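Local coordinates for phenolic acid decarboxylase (Sedimentibacter hydroxybenzoicus, PDB 7AE5) that is an oxygen-sensitive UbiD-family enzyme that reversibly decarboxylates 4-hydroxybenzoate and 3,4-dihydroxybenzoate with prenylated FMN and manganese, and forms a vanillic acid decarboxylase complex with ShdD, at the interface of chains A and B and the interface of chains A and C. Residues are numbered along the deposited sequence; one frame, centred on the assembly and turned at random. Chains: chain A/B, Phenolic acid decarboxylase; chain C, Protein ShdD.

Contact 1: the interface of chains A and B. Residues chain A 471-472, 474-475; chain B 22, 44, 51.
The C-terminal helix 464-475 of chain A lies against strands 21-24 and 50-53 of chain B and the loop after its helix 33-43, all parts of chain B's N-terminal domain. A:Leu471, one of the last residues of the helix, is the centre of the patch. Its CG is anti to the carbonyl carbon (chi1 -77°), which carries the forked end off the helix and toward the two strands. One branch, CD2, touches both: it meets B:Ile22 CD1 at 3.7 Å and B:Val51 CG2 at 3.7 Å. The valine is approached tip to tip, and the second methyl, CD1 of A:Leu471, rests against the same CG2 at 4.0 Å. B:Ile22 is wedged more deeply. Its extended CG1-CD1 arm (chi2 178°) crosses the leucine obliquely and slips under the helix backbone, while its other branch, CG2, faces A:Leu474 and packs on CD1 of that leucine at 3.9 Å. The two branches of one isoleucine thus span residues three apart along the helix, and both also border the CD2 methyl of A:Leu471. On the opposite flank B:Leu44 makes a looser contact, with CD2 at 4.4 Å from A:Lys472 CB as the aliphatic stem of the lysine runs past it. The grip seen in this patch is one of apolar shape-fitting, and the two-fold symmetry repeats it with the chains exchanged, consistent with a role in building the homohexamer. At the tip of the isoleucine arm the methyl CD1 lies against the helix's own peptide group, 3.3 Å from the carbonyl O of A:Leu471.

Contact 2: the interface of chains A and C. Residues chain A 136-137, 275, 283; chain C 42-44, 47.
The amide nitrogen NE2 of A:Gln137 is gripped from both chains: it donates to the backbone O of C:Val42 at 3.1 Å and to the carboxylate OE2 of its neighbour A:Glu136 at 2.8 Å. The bond to chain C is nearly straight, 169° at the hydrogen, with the acceptor almost exactly in the amide plane; the one to A:Glu136 arrives from above the carboxylate plane. At the other end of the amide, OE1 accepts the backbone N-H of C:Met44 at 3.2 Å. This donor stands above the carbonyl plane, on the same amide face over which the methionine lays its CG, 3.4 Å from A:Gln137 CD. The glutamine therefore reads an O and an N-H of the ShdD backbone together, which fixes the flip of its amide, and A:Glu136 reinforces that setting. The chain bends at chi2 (-61°) to bring the amide round toward the ShdD segment, while the backbone N of A:Gln137 is tied to the phenol OH of A:Tyr283 at 3.0 Å. C:Phe47 fits into the corner between these enzyme residues. Its ring edge meets A:Gln137, where OE1 lies in the ring plane beside CD2 at 3.4 Å and the amide and ring are nearly parallel, 17° apart. A:Pro275, which follows a cis peptide bond, covers one face of the phenylalanine near the rim, with CG touching CD1 at 3.7 Å. The far rim, CZ and CE2, points edge-on at the face of A:Tyr283, with CZ at 3.6 Å from the tyrosine CB. This heterologous interface seats ShdD on the decarboxylase: on ShdD it uses the loop after strand 34-36 and the 3-10 helix 45-47; on the enzyme it joins the loop before strand 142-143 to the one linking strands 271-273 and 287-299.

Contact 1: the interface of chains A and B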
# COMPACT_ATOMS: atom_id res chain seq x y z
N LEU A 471 -42.24 -22.10 -18.62
CA LEU A 471 -41.83 -23.15 -17.70
C LEU A 471 -42.52 -23.01 -16.35
O LEU A 471 -42.97 -24.01 -15.78
CB LEU A 471 -40.31 -23.15 -17.54
CG LEU A 471 -39.48 -23.77 -18.67
CD1 LEU A 471 -37.99 -23.70 -18.34
CD2 LEU A 471 -39.91 -25.20 -18.94
N LYS A 472 -42.61 -21.79 -15.81
CA LYS A 472 -43.21 -21.65 -14.48
C LYS A 472 -44.71 -21.92 -14.51
O LYS A 472 -45.27 -22.40 -13.52
CB LYS A 472 -42.94 -20.27 -13.88
CG LYS A 472 -42.83 -19.12 -14.86
CD LYS A 472 -42.58 -17.80 -14.13
CE LYS A 472 -41.17 -17.29 -14.35
NZ LYS A 472 -41.02 -15.86 -13.96
N LEU A 474 -46.02 -24.07 -16.76
CA LEU A 474 -46.03 -25.53 -16.90
C LEU A 474 -45.82 -26.21 -15.56
O LEU A 474 -46.32 -27.32 -15.35
CB LEU A 474 -44.95 -25.96 -17.89
CG LEU A 474 -45.39 -26.28 -19.32
CD1 LEU A 474 -44.19 -26.63 -20.18
CD2 LEU A 474 -46.40 -27.42 -19.33
N LEU A 475 -45.08 -25.57 -14.65
CA LEU A 475 -44.92 -26.11 -13.30
C LEU A 475 -46.27 -26.25 -12.61
O LEU A 475 -46.59 -27.31 -12.05
CB LEU A 475 -43.99 -25.22 -12.49
N ILE B 22 -40.01 -30.89 -15.55
CA ILE B 22 -41.07 -30.30 -16.36
C ILE B 22 -41.18 -31.09 -17.65
O ILE B 22 -40.17 -31.35 -18.32
CB ILE B 22 -40.80 -28.81 -16.65
CG1 ILE B 22 -41.11 -27.96 -15.41
CG2 ILE B 22 -41.61 -28.35 -17.85
CD1 ILE B 22 -40.83 -26.49 -15.61
N LEU B 44 -34.60 -19.83 -13.12
CA LEU B 44 -35.63 -19.86 -12.10
C LEU B 44 -35.08 -19.63 -10.70
O LEU B 44 -35.87 -19.53 -9.75
CB LEU B 44 -36.39 -21.19 -12.16
CG LEU B 44 -37.55 -21.23 -13.15
CD1 LEU B 44 -37.87 -22.65 -13.58
CD2 LEU B 44 -38.79 -20.55 -12.57
N VAL B 51 -35.90 -30.34 -17.46
CA VAL B 51 -36.88 -30.09 -18.50
C VAL B 51 -36.80 -31.21 -19.52
O VAL B 51 -35.75 -31.42 -20.14
CB VAL B 51 -36.68 -28.72 -19.17
CG1 VAL B 51 -37.44 -28.66 -20.48
CG2 VAL B 51 -37.14 -27.61 -18.25

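Contact 2: the interface of chains A and C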
# COMPACT_ATOMS: atom_id res chain seq x y z
N GLU A 136 -32.07 -15.54 25.57
CA GLU A 136 -31.91 -16.00 26.94
C GLU A 136 -31.29 -14.95 27.85
O GLU A 136 -31.52 -14.97 29.06
CB GLU A 136 -31.09 -17.29 26.97
CG GLU A 136 -29.58 -17.09 26.95
CD GLU A 136 -28.83 -18.23 27.62
OE1 GLU A 136 -29.37 -19.36 27.64
OE2 GLU A 136 -27.71 -17.99 28.11
N GLN A 137 -30.50 -14.02 27.30
CA GLN A 137 -29.86 -12.99 28.10
C GLN A 137 -30.62 -11.66 28.06
O GLN A 137 -30.09 -10.65 28.54
CB GLN A 137 -28.42 -12.78 27.64
CG GLN A 137 -27.53 -13.99 27.87
CD GLN A 137 -27.43 -14.37 29.33
OE1 GLN A 137 -27.13 -13.53 30.19
NE2 GLN A 137 -27.68 -15.64 29.64
N PRO A 275 -30.45 -6.11 28.77
CA PRO A 275 -29.99 -6.18 27.38
C PRO A 275 -31.03 -6.75 26.42
O PRO A 275 -32.01 -7.35 26.86
CB PRO A 275 -28.76 -7.10 27.45
CG PRO A 275 -28.44 -7.24 28.90
CD PRO A 275 -29.73 -7.08 29.62
N TYR A 283 -26.02 -8.82 21.51
CA TYR A 283 -26.81 -8.15 22.53
C TYR A 283 -26.41 -6.69 22.67
O TYR A 283 -25.23 -6.33 22.54
CB TYR A 283 -26.64 -8.83 23.89
CG TYR A 283 -27.38 -10.13 24.04
CD1 TYR A 283 -28.73 -10.15 24.40
CD2 TYR A 283 -26.74 -11.35 23.84
CE1 TYR A 283 -29.41 -11.34 24.54
CE2 TYR A 283 -27.42 -12.54 23.98
CZ TYR A 283 -28.75 -12.53 24.33
OH TYR A 283 -29.43 -13.73 24.47
N VAL C 42 -29.60 -18.31 34.02
CA VAL C 42 -28.21 -18.13 34.41
C VAL C 42 -27.70 -16.91 33.65
O VAL C 42 -27.55 -16.95 32.42
CB VAL C 42 -27.35 -19.37 34.10
CG1 VAL C 42 -25.95 -19.19 34.67
CG2 VAL C 42 -28.01 -20.62 34.66
N VAL C 43 -27.45 -15.83 34.38
CA VAL C 43 -27.03 -14.56 33.78
C VAL C 43 -25.52 -14.57 33.65
O VAL C 43 -24.80 -14.76 34.64
CB VAL C 43 -27.51 -13.37 34.61
CG1 VAL C 43 -27.05 -12.06 33.99
CG2 VAL C 43 -29.03 -13.40 34.75
N MET C 44 -25.03 -14.36 32.43
CA MET C 44 -23.59 -14.24 32.20
C MET C 44 -23.01 -13.14 33.07
O MET C 44 -23.67 -12.13 33.35
CB MET C 44 -23.30 -13.96 30.73
CG MET C 44 -24.09 -14.82 29.75
SD MET C 44 -23.59 -14.54 28.03
CE MET C 44 -24.23 -16.02 27.24
N PHE C 47 -23.33 -9.63 31.93
CA PHE C 47 -24.64 -9.01 32.03
C PHE C 47 -25.14 -8.91 33.47
O PHE C 47 -26.32 -8.59 33.68
CB PHE C 47 -25.65 -9.78 31.18
CG PHE C 47 -25.39 -9.70 29.71
CD1 PHE C 47 -24.93 -8.52 29.14
CD2 PHE C 47 -25.58 -10.80 28.89
CE1 PHE C 47 -24.68 -8.44 27.78
CE2 PHE C 47 -25.33 -10.73 27.53
CZ PHE C 47 -24.88 -9.55 26.98

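Contact 1 and contact 2 share no residue or element, and their centres lie about 49 Å apart. Contact 1 binds one decarboxylase subunit to another through its C-terminal helix and sits about 39 Å from A:Glu278, the predicted proton donor. Contact 2 is about 12 Å from that glutamate, and the chain A loop that supplies its proline and tyrosine also carries A:Glu278. Chain A thus joins its own kind and ShdD through separate surfaces, which is compatible with the deposited assembly of six decarboxylase and six ShdD chains. ShdD docking may influence the active-site surroundings, whereas contact 1 is more likely structural.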